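Local coordinates for protein actinorhodin polyketide putative beta-ketoacyl synthase 2 (PDB 1TQY) that serves as the chain length factor of the actinorhodin polyketide synthase, a ketosynthase relative that probably acts with its partner chain in building the polyketide, at residues B[61-64]-B[65-68]; B[30-34]-B[35-39]; B[176-179]-B[180-183]; B[331-334]-B[335-338]. All blocks are in the same frame, centred on the assembly; numbering follows the deposited sequence.

Interaction 1: B[61-64]-B[65-68]; sequences DFHA and PDHI
The imidazole of His63 carries Pro65 on one face and Asp66 at its edge. Pro65 CD stands 3.5 Å from the ring centroid and only 6° off the ring normal, a CH-pi contact placed squarely over the centre. At the edge, His63 ND1 donates to Asp66 OD2 across 3.1 Å; the carboxylate oxygen lies in the imidazole plane, the donor meets it from above the carboxylate plane, and the two flat groups are turned 65° apart. The His67 ring has His63 O and a water at its edge, both in plane. That water accepts from His63 N, donates to Asp61 O and lies 3.0 Å from His67 NE2, so it bridges the incoming loop to the imidazole. Phe62 and His67 form an offset pair with planes at 30° and centroids 5.1 Å apart, which leaves little overlap; Phe62 CE1 approaches His67 CD2 and CG, and Ala64 N lies 4.0 Å above one face of the Phe62 ring, offset toward the rim. All this surrounds the short, weakly bonded helical turn around 64-67, which follows the hairpin of strands 40-42 and 55-57. Asp66 N donates to His63 O at 2.7 Å, while Ala64 O accepts both His67 N and Ile68 N, the latter at 2.7 Å and nearly in line with the carbonyl. Phe62 and His67 also rest on Thr85 of helix 78-93, and Leu73 packs against Ala64, Pro65 and Ile68.

Interaction 2: B[30-34]-B[35-39]; sequences WSAVL and DGRHG
With CG anti to its carbonyl carbon (chi1 -72°) and a bend at chi3 (-59°), Arg37 folds its guanidinium back over the last turn of helix 26-34, where Ser31, with OG anti to its nitrogen (chi1 166°), presents the hydroxyl to it. Arg37 NH2 donates to Ser31 OG at 2.9 Å, with the hydroxyl oxygen in the guanidinium plane. One face of the group rests on Ala32, whose CA is 3.6 Å from Arg37 CZ, offset toward the rim. Behind this clasp the backbone closes a Schellman motif: Gly36, with positive phi, leaves the helix, Arg37 N donates to Ala32 O at 2.7 Å, and Gly36 N reaches Val33 O at 3.2 Å from above the carbonyl plane. Asp35 N completes an ordinary helical bond to Ser31 O. Beyond the turn, His38 NE2 bonds Asp220 OD1, and Arg37 O accepts from Asn22 ND2. Arg37 NH1 also makes a salt bridge to Asp35 OD2 at 2.7 Å, although as a hydrogen bond it is weak. A hydroxyl on one nitrogen and a carboxylate, acting mainly through charge, on another should limit the guanidinium's rotation; its positive charge near the helix C-terminus would probably interact favourably with the carbonyl dipoles there.

Interaction 3: B[176-179]-B[180-183]; sequences LGHA and RRTI
Leu176 to Ile183 form two unbroken turns within helix 171-185, with helical phi/psi at every residue. In three of the i to i+4 bonds the donor is tilted some 25° from the carbonyl plane: Arg180 N to Leu176 O, Arg181 N to Gly177 O, and Thr182 N to His178 O. The fourth, Ile183 N to Ala179 O, is the straightest, 2.9 Å long with an N-H...O angle of 175°. Arg181 reaches back one turn, its chain bent at chi3, to bring NH2 over one face of the His178 ring, offset toward its rim, with Arg181 NH2 3.0 Å from His178 CE1. Ring and guanidinium planes are inclined by 59°, so the two do not stack flat; NH2 itself is hydrogen-bonded to a polar side chain of the partner chain. Thr182 OG1 lies 3.0 Å from His178 O, close to the backbone bond that the same carbonyl accepts. Arg180 points its extended chain another way: NH1 forms a salt bridge with Asp291 OD2 and binds a water that donates to Gly177 O. Ala179 and Ile183 face strands 189-196 and 238-246, touching Val190 and Leu244, whereas His178 packs on Ser163 and Leu165 of strand 163-166 and, with Arg181, reaches the neighbouring subunit.

Interaction 4: B[331-334]-B[335-338]; sequences VTVP and KTTT
Lys335 CG packs against Val333 CG1 at 3.4 Å, a tight carbon pair. From CB, chi1 of 60° sets CG between the backbone nitrogen and carbonyl carbon and so brings it onto the valine methyl. Chi2 keeps CD extended, bends at chi3 and chi4 turn CE and then NZ, and NZ ends in a salt bridge with Asp349 OD2 of helix 345-359 and a hydrogen bond to Asp305 O. These two partners hold the buried amine in place. One residue on, Thr336 OG1 donates to Val333 O at 2.9 Å, in the carbonyl plane with a C=O...O angle of 157°, and also bonds Ala366 N. Thr336 CG2 adds a looser touch on Val333 CG1, 4.0 Å away. Pro334 O is gripped twice by Thr337: its N donates at 2.8 Å, nearly straight at 172°, and its OG1 at 2.8 Å, the two arriving from opposite faces of the carbonyl plane. Thr338 N closes onto Lys335 O. The bonds from Thr337 N and Thr338 N, each spanning three residues, define a short 3-10 turn, here just after strand 330-332 in the C-terminal half of the thiolase-like fold and leading toward helix 345-359.

In the fold
Interactions 2 and 4 form one neighbourhood: their centres are 10 Å apart, and Gly39 N lies 2.9 Å from Thr337 O, a probable hydrogen bond joining the N-terminal and C-terminal family regions. Val33 CG2 also packs on Thr337 OG1 at 4.1 Å. Interactions 1, 2 and 4 each have a side chain about 9 Å from the bound sodium ion, whose site includes Pro21 and Gln58; none of the four supplies those residues. Interaction 1 does not touch the others; its centre is 22 Å from that of interaction 2, with about 9 Å between nearest atoms. Interaction 3, its centre 30 Å from that of interaction 2, lies across the chain's centre from interactions 2 and 4, and alone of the four touches the partner chain.

Interaction 1: B[61-64]-B[65-68]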
ATOM      1  N   ASP B  61     -12.994  21.267 -14.099  1.00 27.36           N
ATOM      2  CA  ASP B  61     -14.376  21.112 -14.536  1.00 27.32           C
ATOM      3  C   ASP B  61     -15.053  19.959 -13.822  1.00 26.35           C
ATOM      4  O   ASP B  61     -15.993  19.360 -14.345  1.00 25.65           O
ATOM      5  CB  ASP B  61     -14.417  20.884 -16.039  1.00 27.04           C
ATOM      6  CG  ASP B  61     -13.486  19.773 -16.474  1.00 28.68           C
ATOM      7  OD1 ASP B  61     -13.500  19.420 -17.672  1.00 28.11           O
ATOM      8  OD2 ASP B  61     -12.741  19.260 -15.608  1.00 27.96           O
ATOM      9  N   PHE B  62     -14.564  19.648 -12.626  1.00 26.58           N
ATOM     10  CA  PHE B  62     -15.122  18.564 -11.827  1.00 26.73           C
ATOM     11  C   PHE B  62     -15.772  19.125 -10.577  1.00 26.73           C
ATOM     12  O   PHE B  62     -15.095  19.643  -9.691  1.00 26.83           O
ATOM     13  CB  PHE B  62     -14.026  17.579 -11.411  1.00 26.31           C
ATOM     14  CG  PHE B  62     -14.515  16.463 -10.516  1.00 25.74           C
ATOM     15  CD1 PHE B  62     -15.344  15.465 -11.022  1.00 25.58           C
ATOM     16  CD2 PHE B  62     -14.135  16.406  -9.172  1.00 23.85           C
ATOM     17  CE1 PHE B  62     -15.789  14.419 -10.207  1.00 26.36           C
ATOM     18  CE2 PHE B  62     -14.573  15.366  -8.345  1.00 25.04           C
ATOM     19  CZ  PHE B  62     -15.401  14.369  -8.863  1.00 25.66           C
ATOM     20  N   HIS B  63     -17.091  19.043 -10.504  1.00 28.11           N
ATOM     21  CA  HIS B  63     -17.781  19.526  -9.318  1.00 28.32           C
ATOM     22  C   HIS B  63     -18.302  18.266  -8.638  1.00 27.66           C
ATOM     23  O   HIS B  63     -19.311  17.704  -9.057  1.00 27.87           O
ATOM     24  CB  HIS B  63     -18.937  20.449  -9.703  1.00 30.03           C
ATOM     25  CG  HIS B  63     -19.607  21.088  -8.527  1.00 30.66           C
ATOM     26  ND1 HIS B  63     -20.973  21.072  -8.353  1.00 31.33           N
ATOM     27  CD2 HIS B  63     -19.097  21.739  -7.454  1.00 30.40           C
ATOM     28  CE1 HIS B  63     -21.278  21.680  -7.220  1.00 31.78           C
ATOM     29  NE2 HIS B  63     -20.157  22.094  -6.655  1.00 33.15           N
ATOM     30  N   ALA B  64     -17.610  17.832  -7.589  1.00 26.44           N
ATOM     31  CA  ALA B  64     -17.965  16.612  -6.876  1.00 27.04           C
ATOM     32  C   ALA B  64     -19.459  16.370  -6.701  1.00 26.94           C
ATOM     33  O   ALA B  64     -19.963  15.318  -7.085  1.00 27.20           O
ATOM     34  CB  ALA B  64     -17.259  16.574  -5.521  1.00 26.60           C
ATOM     35  N   PRO B  65     -20.191  17.348  -6.141  1.00 27.14           N
ATOM     36  CA  PRO B  65     -21.634  17.187  -5.938  1.00 26.97           C
ATOM     37  C   PRO B  65     -22.389  16.711  -7.170  1.00 27.75           C
ATOM     38  O   PRO B  65     -23.463  16.123  -7.054  1.00 28.25           O
ATOM     39  CB  PRO B  65     -22.075  18.580  -5.486  1.00 27.27           C
ATOM     40  CG  PRO B  65     -20.874  19.077  -4.741  1.00 26.85           C
ATOM     41  CD  PRO B  65     -19.746  18.671  -5.671  1.00 27.30           C
ATOM     42  N   ASP B  66     -21.841  16.949  -8.353  1.00 28.78           N
ATOM     43  CA  ASP B  66     -22.528  16.500  -9.556  1.00 30.20           C
ATOM     44  C   ASP B  66     -22.161  15.073  -9.928  1.00 31.21           C
ATOM     45  O   ASP B  66     -22.794  14.474 -10.793  1.00 31.35           O
ATOM     46  CB  ASP B  66     -22.222  17.423 -10.739  1.00 32.06           C
ATOM     47  CG  ASP B  66     -22.833  18.807 -10.574  1.00 34.76           C
ATOM     48  OD1 ASP B  66     -23.992  18.900 -10.114  1.00 36.43           O
ATOM     49  OD2 ASP B  66     -22.165  19.800 -10.924  1.00 36.58           O
ATOM     50  N   HIS B  67     -21.149  14.514  -9.274  1.00 30.47           N
ATOM     51  CA  HIS B  67     -20.726  13.154  -9.604  1.00 30.69           C
ATOM     52  C   HIS B  67     -20.781  12.179  -8.428  1.00 30.54           C
ATOM     53  O   HIS B  67     -20.961  10.978  -8.622  1.00 30.94           O
ATOM     54  CB  HIS B  67     -19.309  13.198 -10.161  1.00 30.03           C
ATOM     55  CG  HIS B  67     -19.189  13.956 -11.448  1.00 29.51           C
ATOM     56  ND1 HIS B  67     -19.244  13.339 -12.679  1.00 29.49           N
ATOM     57  CD2 HIS B  67     -19.001  15.273 -11.696  1.00 28.54           C
ATOM     58  CE1 HIS B  67     -19.089  14.242 -13.630  1.00 29.23           C
ATOM     59  NE2 HIS B  67     -18.941  15.423 -13.061  1.00 29.41           N
ATOM     60  N   ILE B  68     -20.633  12.711  -7.218  1.00 31.67           N
ATOM     61  CA  ILE B  68     -20.626  11.919  -5.994  1.00 31.49           C
ATOM     62  C   ILE B  68     -21.894  12.144  -5.144  1.00 33.27           C
ATOM     63  O   ILE B  68     -22.375  13.277  -4.998  1.00 33.78           O
ATOM     64  CB  ILE B  68     -19.378  12.295  -5.146  1.00 31.80           C
ATOM     65  CG1 ILE B  68     -18.093  11.970  -5.923  1.00 32.11           C
ATOM     66  CG2 ILE B  68     -19.428  11.607  -3.797  1.00 31.41           C
ATOM     67  CD1 ILE B  68     -17.952  10.506  -6.331  1.00 32.25           C
TER
HETATM   68  O   HOH W   1     -18.468  18.352 -12.987  1.00 29.12           O

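Interaction 2: B[30-34]-B[35-39]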
ATOM      1  N   TRP B  30      -8.566  11.877 -24.550  1.00 25.56           N
ATOM      2  CA  TRP B  30      -7.970  11.396 -25.795  1.00 27.46           C
ATOM      3  C   TRP B  30      -7.941  12.488 -26.861  1.00 29.03           C
ATOM      4  O   TRP B  30      -7.018  12.561 -27.677  1.00 29.08           O
ATOM      5  CB  TRP B  30      -8.760  10.209 -26.322  1.00 26.70           C
ATOM      6  CG  TRP B  30      -8.177   9.611 -27.550  1.00 27.13           C
ATOM      7  CD1 TRP B  30      -8.788   9.480 -28.760  1.00 27.33           C
ATOM      8  CD2 TRP B  30      -6.896   8.983 -27.677  1.00 26.91           C
ATOM      9  NE1 TRP B  30      -7.972   8.800 -29.635  1.00 27.63           N
ATOM     10  CE2 TRP B  30      -6.804   8.482 -28.994  1.00 27.76           C
ATOM     11  CE3 TRP B  30      -5.817   8.794 -26.803  1.00 27.91           C
ATOM     12  CZ2 TRP B  30      -5.678   7.799 -29.462  1.00 27.35           C
ATOM     13  CZ3 TRP B  30      -4.697   8.115 -27.267  1.00 27.46           C
ATOM     14  CH2 TRP B  30      -4.638   7.624 -28.587  1.00 27.54           C
ATOM     15  N   SER B  31      -8.960  13.336 -26.855  1.00 29.33           N
ATOM     16  CA  SER B  31      -9.017  14.413 -27.818  1.00 30.98           C
ATOM     17  C   SER B  31      -7.910  15.428 -27.570  1.00 30.07           C
ATOM     18  O   SER B  31      -7.263  15.889 -28.509  1.00 29.97           O
ATOM     19  CB  SER B  31     -10.370  15.112 -27.755  1.00 31.78           C
ATOM     20  OG  SER B  31     -10.304  16.341 -28.464  1.00 34.66           O
ATOM     21  N   ALA B  32      -7.688  15.772 -26.306  1.00 30.10           N
ATOM     22  CA  ALA B  32      -6.657  16.746 -25.944  1.00 31.10           C
ATOM     23  C   ALA B  32      -5.248  16.206 -26.212  1.00 31.38           C
ATOM     24  O   ALA B  32      -4.363  16.938 -26.658  1.00 30.93           O
ATOM     25  CB  ALA B  32      -6.798  17.132 -24.476  1.00 29.68           C
ATOM     26  N   VAL B  33      -5.056  14.920 -25.942  1.00 30.80           N
ATOM     27  CA  VAL B  33      -3.770  14.269 -26.149  1.00 31.10           C
ATOM     28  C   VAL B  33      -3.333  14.261 -27.606  1.00 31.21           C
ATOM     29  O   VAL B  33      -2.195  14.601 -27.920  1.00 32.38           O
ATOM     30  CB  VAL B  33      -3.810  12.826 -25.659  1.00 30.37           C
ATOM     31  CG1 VAL B  33      -2.525  12.114 -26.044  1.00 31.15           C
ATOM     32  CG2 VAL B  33      -4.006  12.807 -24.165  1.00 30.42           C
ATOM     33  N   LEU B  34      -4.233  13.861 -28.492  1.00 31.82           N
ATOM     34  CA  LEU B  34      -3.910  13.806 -29.906  1.00 32.50           C
ATOM     35  C   LEU B  34      -3.707  15.196 -30.482  1.00 33.10           C
ATOM     36  O   LEU B  34      -2.989  15.370 -31.465  1.00 32.63           O
ATOM     37  CB  LEU B  34      -5.010  13.076 -30.680  1.00 31.71           C
ATOM     38  CG  LEU B  34      -5.146  11.566 -30.439  1.00 33.34           C
ATOM     39  CD1 LEU B  34      -6.231  11.002 -31.337  1.00 32.31           C
ATOM     40  CD2 LEU B  34      -3.819  10.867 -30.724  1.00 33.30           C
ATOM     41  N   ASP B  35      -4.332  16.184 -29.857  1.00 32.96           N
ATOM     42  CA  ASP B  35      -4.220  17.559 -30.309  1.00 33.75           C
ATOM     43  C   ASP B  35      -3.119  18.329 -29.591  1.00 33.34           C
ATOM     44  O   ASP B  35      -2.892  19.511 -29.862  1.00 34.08           O
ATOM     45  CB  ASP B  35      -5.549  18.283 -30.112  1.00 37.86           C
ATOM     46  CG  ASP B  35      -5.524  19.679 -30.680  1.00 42.42           C
ATOM     47  OD1 ASP B  35      -5.017  19.835 -31.815  1.00 45.36           O
ATOM     48  OD2 ASP B  35      -6.008  20.617 -30.007  1.00 45.76           O
ATOM     49  N   GLY B  36      -2.435  17.665 -28.670  1.00 32.03           N
ATOM     50  CA  GLY B  36      -1.376  18.327 -27.937  1.00 30.97           C
ATOM     51  C   GLY B  36      -1.834  19.329 -26.894  1.00 30.31           C
ATOM     52  O   GLY B  36      -1.001  20.060 -26.364  1.00 31.56           O
ATOM     53  N   ARG B  37      -3.134  19.385 -26.598  1.00 30.29           N
ATOM     54  CA  ARG B  37      -3.645  20.324 -25.584  1.00 28.51           C
ATOM     55  C   ARG B  37      -3.329  19.831 -24.178  1.00 27.32           C
ATOM     56  O   ARG B  37      -3.725  18.729 -23.795  1.00 26.86           O
ATOM     57  CB  ARG B  37      -5.166  20.481 -25.662  1.00 29.97           C
ATOM     58  CG  ARG B  37      -5.724  21.241 -26.843  1.00 34.36           C
ATOM     59  CD  ARG B  37      -7.190  21.591 -26.563  1.00 35.85           C
ATOM     60  NE  ARG B  37      -8.003  20.401 -26.324  1.00 33.12           N
ATOM     61  CZ  ARG B  37      -8.417  19.583 -27.286  1.00 34.24           C
ATOM     62  NH1 ARG B  37      -8.097  19.837 -28.546  1.00 36.16           N
ATOM     63  NH2 ARG B  37      -9.143  18.508 -26.995  1.00 35.63           N
ATOM     64  N   HIS B  38      -2.651  20.658 -23.397  1.00 24.86           N
ATOM     65  CA  HIS B  38      -2.317  20.278 -22.035  1.00 26.03           C
ATOM     66  C   HIS B  38      -3.256  20.968 -21.061  1.00 25.71           C
ATOM     67  O   HIS B  38      -3.888  21.962 -21.406  1.00 26.54           O
ATOM     68  CB  HIS B  38      -0.883  20.679 -21.713  1.00 25.17           C
ATOM     69  CG  HIS B  38      -0.657  22.159 -21.709  1.00 26.34           C
ATOM     70  ND1 HIS B  38      -1.255  22.997 -20.794  1.00 25.20           N
ATOM     71  CD2 HIS B  38       0.129  22.944 -22.484  1.00 26.18           C
ATOM     72  CE1 HIS B  38      -0.843  24.235 -21.000  1.00 27.42           C
ATOM     73  NE2 HIS B  38      -0.002  24.231 -22.019  1.00 27.62           N
ATOM     74  N   GLY B  39      -3.345  20.445 -19.846  1.00 25.41           N
ATOM     75  CA  GLY B  39      -4.211  21.055 -18.856  1.00 25.93           C
ATOM     76  C   GLY B  39      -3.384  21.696 -17.763  1.00 25.12           C
ATOM     77  O   GLY B  39      -3.781  21.703 -16.602  1.00 25.24           O
TER

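Interaction 3: B[176-179]-B[180-183]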
ATOM      1  N   LEU B 176      -1.719  -2.398 -11.095  1.00 23.03           N
ATOM      2  CA  LEU B 176      -2.236  -3.081 -12.274  1.00 24.01           C
ATOM      3  C   LEU B 176      -1.637  -4.476 -12.387  1.00 24.42           C
ATOM      4  O   LEU B 176      -2.324  -5.441 -12.731  1.00 22.00           O
ATOM      5  CB  LEU B 176      -1.914  -2.267 -13.525  1.00 24.48           C
ATOM      6  CG  LEU B 176      -3.024  -1.407 -14.127  1.00 26.82           C
ATOM      7  CD1 LEU B 176      -4.012  -0.964 -13.063  1.00 29.80           C
ATOM      8  CD2 LEU B 176      -2.394  -0.206 -14.824  1.00 27.31           C
ATOM      9  N   GLY B 177      -0.347  -4.578 -12.098  1.00 24.37           N
ATOM     10  CA  GLY B 177       0.304  -5.872 -12.155  1.00 24.25           C
ATOM     11  C   GLY B 177      -0.221  -6.740 -11.023  1.00 25.20           C
ATOM     12  O   GLY B 177      -0.357  -7.962 -11.158  1.00 24.99           O
ATOM     13  N   HIS B 178      -0.522  -6.105  -9.893  1.00 25.10           N
ATOM     14  CA  HIS B 178      -1.030  -6.823  -8.720  1.00 25.81           C
ATOM     15  C   HIS B 178      -2.421  -7.388  -9.032  1.00 26.07           C
ATOM     16  O   HIS B 178      -2.788  -8.482  -8.588  1.00 25.88           O
ATOM     17  CB  HIS B 178      -1.092  -5.876  -7.512  1.00 24.84           C
ATOM     18  CG  HIS B 178      -1.436  -6.553  -6.218  1.00 26.75           C
ATOM     19  ND1 HIS B 178      -0.579  -6.571  -5.135  1.00 27.61           N
ATOM     20  CD2 HIS B 178      -2.560  -7.196  -5.813  1.00 27.55           C
ATOM     21  CE1 HIS B 178      -1.161  -7.193  -4.123  1.00 26.35           C
ATOM     22  NE2 HIS B 178      -2.364  -7.582  -4.507  1.00 25.22           N
ATOM     23  N   ALA B 179      -3.190  -6.627  -9.803  1.00 25.85           N
ATOM     24  CA  ALA B 179      -4.520  -7.061 -10.193  1.00 25.42           C
ATOM     25  C   ALA B 179      -4.389  -8.277 -11.094  1.00 25.39           C
ATOM     26  O   ALA B 179      -5.106  -9.269 -10.935  1.00 24.57           O
ATOM     27  CB  ALA B 179      -5.247  -5.952 -10.928  1.00 21.96           C
ATOM     28  N   ARG B 180      -3.471  -8.195 -12.051  1.00 25.59           N
ATOM     29  CA  ARG B 180      -3.260  -9.306 -12.975  1.00 24.92           C
ATOM     30  C   ARG B 180      -2.997 -10.597 -12.208  1.00 24.05           C
ATOM     31  O   ARG B 180      -3.526 -11.646 -12.562  1.00 25.37           O
ATOM     32  CB  ARG B 180      -2.088  -9.014 -13.915  1.00 26.41           C
ATOM     33  CG  ARG B 180      -1.661 -10.204 -14.764  1.00 25.82           C
ATOM     34  CD  ARG B 180      -0.959  -9.735 -16.025  1.00 28.20           C
ATOM     35  NE  ARG B 180      -0.375 -10.830 -16.805  1.00 28.83           N
ATOM     36  CZ  ARG B 180       0.855 -11.304 -16.634  1.00 30.11           C
ATOM     37  NH1 ARG B 180       1.648 -10.784 -15.705  1.00 27.26           N
ATOM     38  NH2 ARG B 180       1.300 -12.290 -17.408  1.00 31.94           N
ATOM     39  N   ARG B 181      -2.194 -10.509 -11.154  1.00 22.09           N
ATOM     40  CA  ARG B 181      -1.867 -11.673 -10.346  1.00 23.53           C
ATOM     41  C   ARG B 181      -3.134 -12.243  -9.716  1.00 24.73           C
ATOM     42  O   ARG B 181      -3.401 -13.443  -9.779  1.00 24.15           O
ATOM     43  CB  ARG B 181      -0.888 -11.275  -9.242  1.00 24.85           C
ATOM     44  CG  ARG B 181      -0.306 -12.434  -8.452  1.00 28.79           C
ATOM     45  CD  ARG B 181       0.781 -11.951  -7.498  1.00 29.00           C
ATOM     46  NE  ARG B 181       0.218 -11.156  -6.411  1.00 32.47           N
ATOM     47  CZ  ARG B 181       0.931 -10.481  -5.512  1.00 33.52           C
ATOM     48  NH1 ARG B 181       2.259 -10.491  -5.560  1.00 32.44           N
ATOM     49  NH2 ARG B 181       0.309  -9.799  -4.555  1.00 33.21           N
ATOM     50  N   THR B 182      -3.915 -11.355  -9.114  1.00 23.62           N
ATOM     51  CA  THR B 182      -5.152 -11.729  -8.451  1.00 24.54           C
ATOM     52  C   THR B 182      -6.132 -12.423  -9.405  1.00 24.29           C
ATOM     53  O   THR B 182      -6.661 -13.502  -9.101  1.00 24.78           O
ATOM     54  CB  THR B 182      -5.787 -10.479  -7.791  1.00 24.60           C
ATOM     55  OG1 THR B 182      -4.832  -9.908  -6.892  1.00 22.42           O
ATOM     56  CG2 THR B 182      -7.032 -10.855  -7.004  1.00 24.94           C
ATOM     57  N   ILE B 183      -6.365 -11.816 -10.559  1.00 24.34           N
ATOM     58  CA  ILE B 183      -7.246 -12.403 -11.557  1.00 26.59           C
ATOM     59  C   ILE B 183      -6.773 -13.815 -11.928  1.00 29.14           C
ATOM     60  O   ILE B 183      -7.560 -14.769 -11.977  1.00 28.75           O
ATOM     61  CB  ILE B 183      -7.275 -11.527 -12.821  1.00 26.94           C
ATOM     62  CG1 ILE B 183      -8.054 -10.254 -12.507  1.00 25.71           C
ATOM     63  CG2 ILE B 183      -7.857 -12.315 -14.006  1.00 26.57           C
ATOM     64  CD1 ILE B 183      -7.893  -9.163 -13.522  1.00 28.09           C
TER
HETATM   65  O   HOH W   2       1.274  -9.464 -13.034  1.00 30.56           O

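Interaction 4: B[331-334]-B[335-338]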
ATOM      1  N   VAL B 331       9.350   6.428 -29.086  1.00 22.32           N
ATOM      2  CA  VAL B 331       9.180   6.687 -27.667  1.00 22.83           C
ATOM      3  C   VAL B 331       8.242   7.874 -27.572  1.00 23.65           C
ATOM      4  O   VAL B 331       8.284   8.770 -28.412  1.00 23.97           O
ATOM      5  CB  VAL B 331      10.508   7.059 -26.969  1.00 22.88           C
ATOM      6  CG1 VAL B 331      10.244   7.396 -25.499  1.00 21.77           C
ATOM      7  CG2 VAL B 331      11.495   5.907 -27.070  1.00 24.31           C
ATOM      8  N   THR B 332       7.385   7.880 -26.561  1.00 24.60           N
ATOM      9  CA  THR B 332       6.469   8.994 -26.389  1.00 23.77           C
ATOM     10  C   THR B 332       6.162   9.246 -24.919  1.00 23.48           C
ATOM     11  O   THR B 332       6.263   8.347 -24.083  1.00 23.09           O
ATOM     12  CB  THR B 332       5.162   8.782 -27.197  1.00 22.93           C
ATOM     13  OG1 THR B 332       4.357   9.961 -27.093  1.00 24.40           O
ATOM     14  CG2 THR B 332       4.369   7.606 -26.658  1.00 21.88           C
ATOM     15  N   VAL B 333       5.807  10.488 -24.607  1.00 22.24           N
ATOM     16  CA  VAL B 333       5.503  10.879 -23.240  1.00 22.51           C
ATOM     17  C   VAL B 333       4.276  11.791 -23.228  1.00 23.90           C
ATOM     18  O   VAL B 333       4.392  13.008 -23.090  1.00 24.14           O
ATOM     19  CB  VAL B 333       6.713  11.619 -22.607  1.00 21.61           C
ATOM     20  CG1 VAL B 333       6.422  11.991 -21.165  1.00 18.95           C
ATOM     21  CG2 VAL B 333       7.952  10.731 -22.686  1.00 22.01           C
ATOM     22  N   PRO B 334       3.075  11.209 -23.378  1.00 25.38           N
ATOM     23  CA  PRO B 334       1.858  12.029 -23.377  1.00 24.76           C
ATOM     24  C   PRO B 334       1.606  12.767 -22.063  1.00 24.06           C
ATOM     25  O   PRO B 334       0.927  13.791 -22.050  1.00 23.68           O
ATOM     26  CB  PRO B 334       0.763  11.015 -23.704  1.00 24.53           C
ATOM     27  CG  PRO B 334       1.493   9.997 -24.541  1.00 27.61           C
ATOM     28  CD  PRO B 334       2.767   9.819 -23.755  1.00 24.54           C
ATOM     29  N   LYS B 335       2.155  12.263 -20.961  1.00 24.44           N
ATOM     30  CA  LYS B 335       1.935  12.925 -19.681  1.00 23.19           C
ATOM     31  C   LYS B 335       2.390  14.384 -19.691  1.00 23.85           C
ATOM     32  O   LYS B 335       2.155  15.120 -18.729  1.00 23.78           O
ATOM     33  CB  LYS B 335       2.603  12.161 -18.530  1.00 23.22           C
ATOM     34  CG  LYS B 335       4.110  11.993 -18.635  1.00 23.83           C
ATOM     35  CD  LYS B 335       4.680  11.389 -17.343  1.00 24.66           C
ATOM     36  CE  LYS B 335       4.157   9.967 -17.094  1.00 22.12           C
ATOM     37  NZ  LYS B 335       4.674   8.994 -18.127  1.00 23.54           N
ATOM     38  N   THR B 336       3.045  14.807 -20.766  1.00 23.42           N
ATOM     39  CA  THR B 336       3.462  16.198 -20.870  1.00 22.10           C
ATOM     40  C   THR B 336       2.202  17.068 -20.918  1.00 22.39           C
ATOM     41  O   THR B 336       2.250  18.266 -20.635  1.00 19.77           O
ATOM     42  CB  THR B 336       4.293  16.449 -22.151  1.00 22.37           C
ATOM     43  OG1 THR B 336       3.637  15.846 -23.276  1.00 22.53           O
ATOM     44  CG2 THR B 336       5.693  15.858 -22.010  1.00 20.39           C
ATOM     45  N   THR B 337       1.073  16.458 -21.271  1.00 22.72           N
ATOM     46  CA  THR B 337      -0.183  17.192 -21.335  1.00 24.54           C
ATOM     47  C   THR B 337      -0.940  17.205 -20.011  1.00 25.38           C
ATOM     48  O   THR B 337      -1.889  17.970 -19.852  1.00 25.71           O
ATOM     49  CB  THR B 337      -1.143  16.619 -22.409  1.00 22.94           C
ATOM     50  OG1 THR B 337      -1.445  15.251 -22.102  1.00 25.79           O
ATOM     51  CG2 THR B 337      -0.525  16.715 -23.786  1.00 22.28           C
ATOM     52  N   THR B 338      -0.520  16.371 -19.060  1.00 25.17           N
ATOM     53  CA  THR B 338      -1.209  16.286 -17.768  1.00 24.11           C
ATOM     54  C   THR B 338      -0.368  16.577 -16.531  1.00 24.14           C
ATOM     55  O   THR B 338      -0.896  17.017 -15.509  1.00 24.01           O
ATOM     56  CB  THR B 338      -1.799  14.882 -17.538  1.00 24.71           C
ATOM     57  OG1 THR B 338      -0.728  13.934 -17.418  1.00 23.98           O
ATOM     58  CG2 THR B 338      -2.683  14.480 -18.693  1.00 23.15           C
TER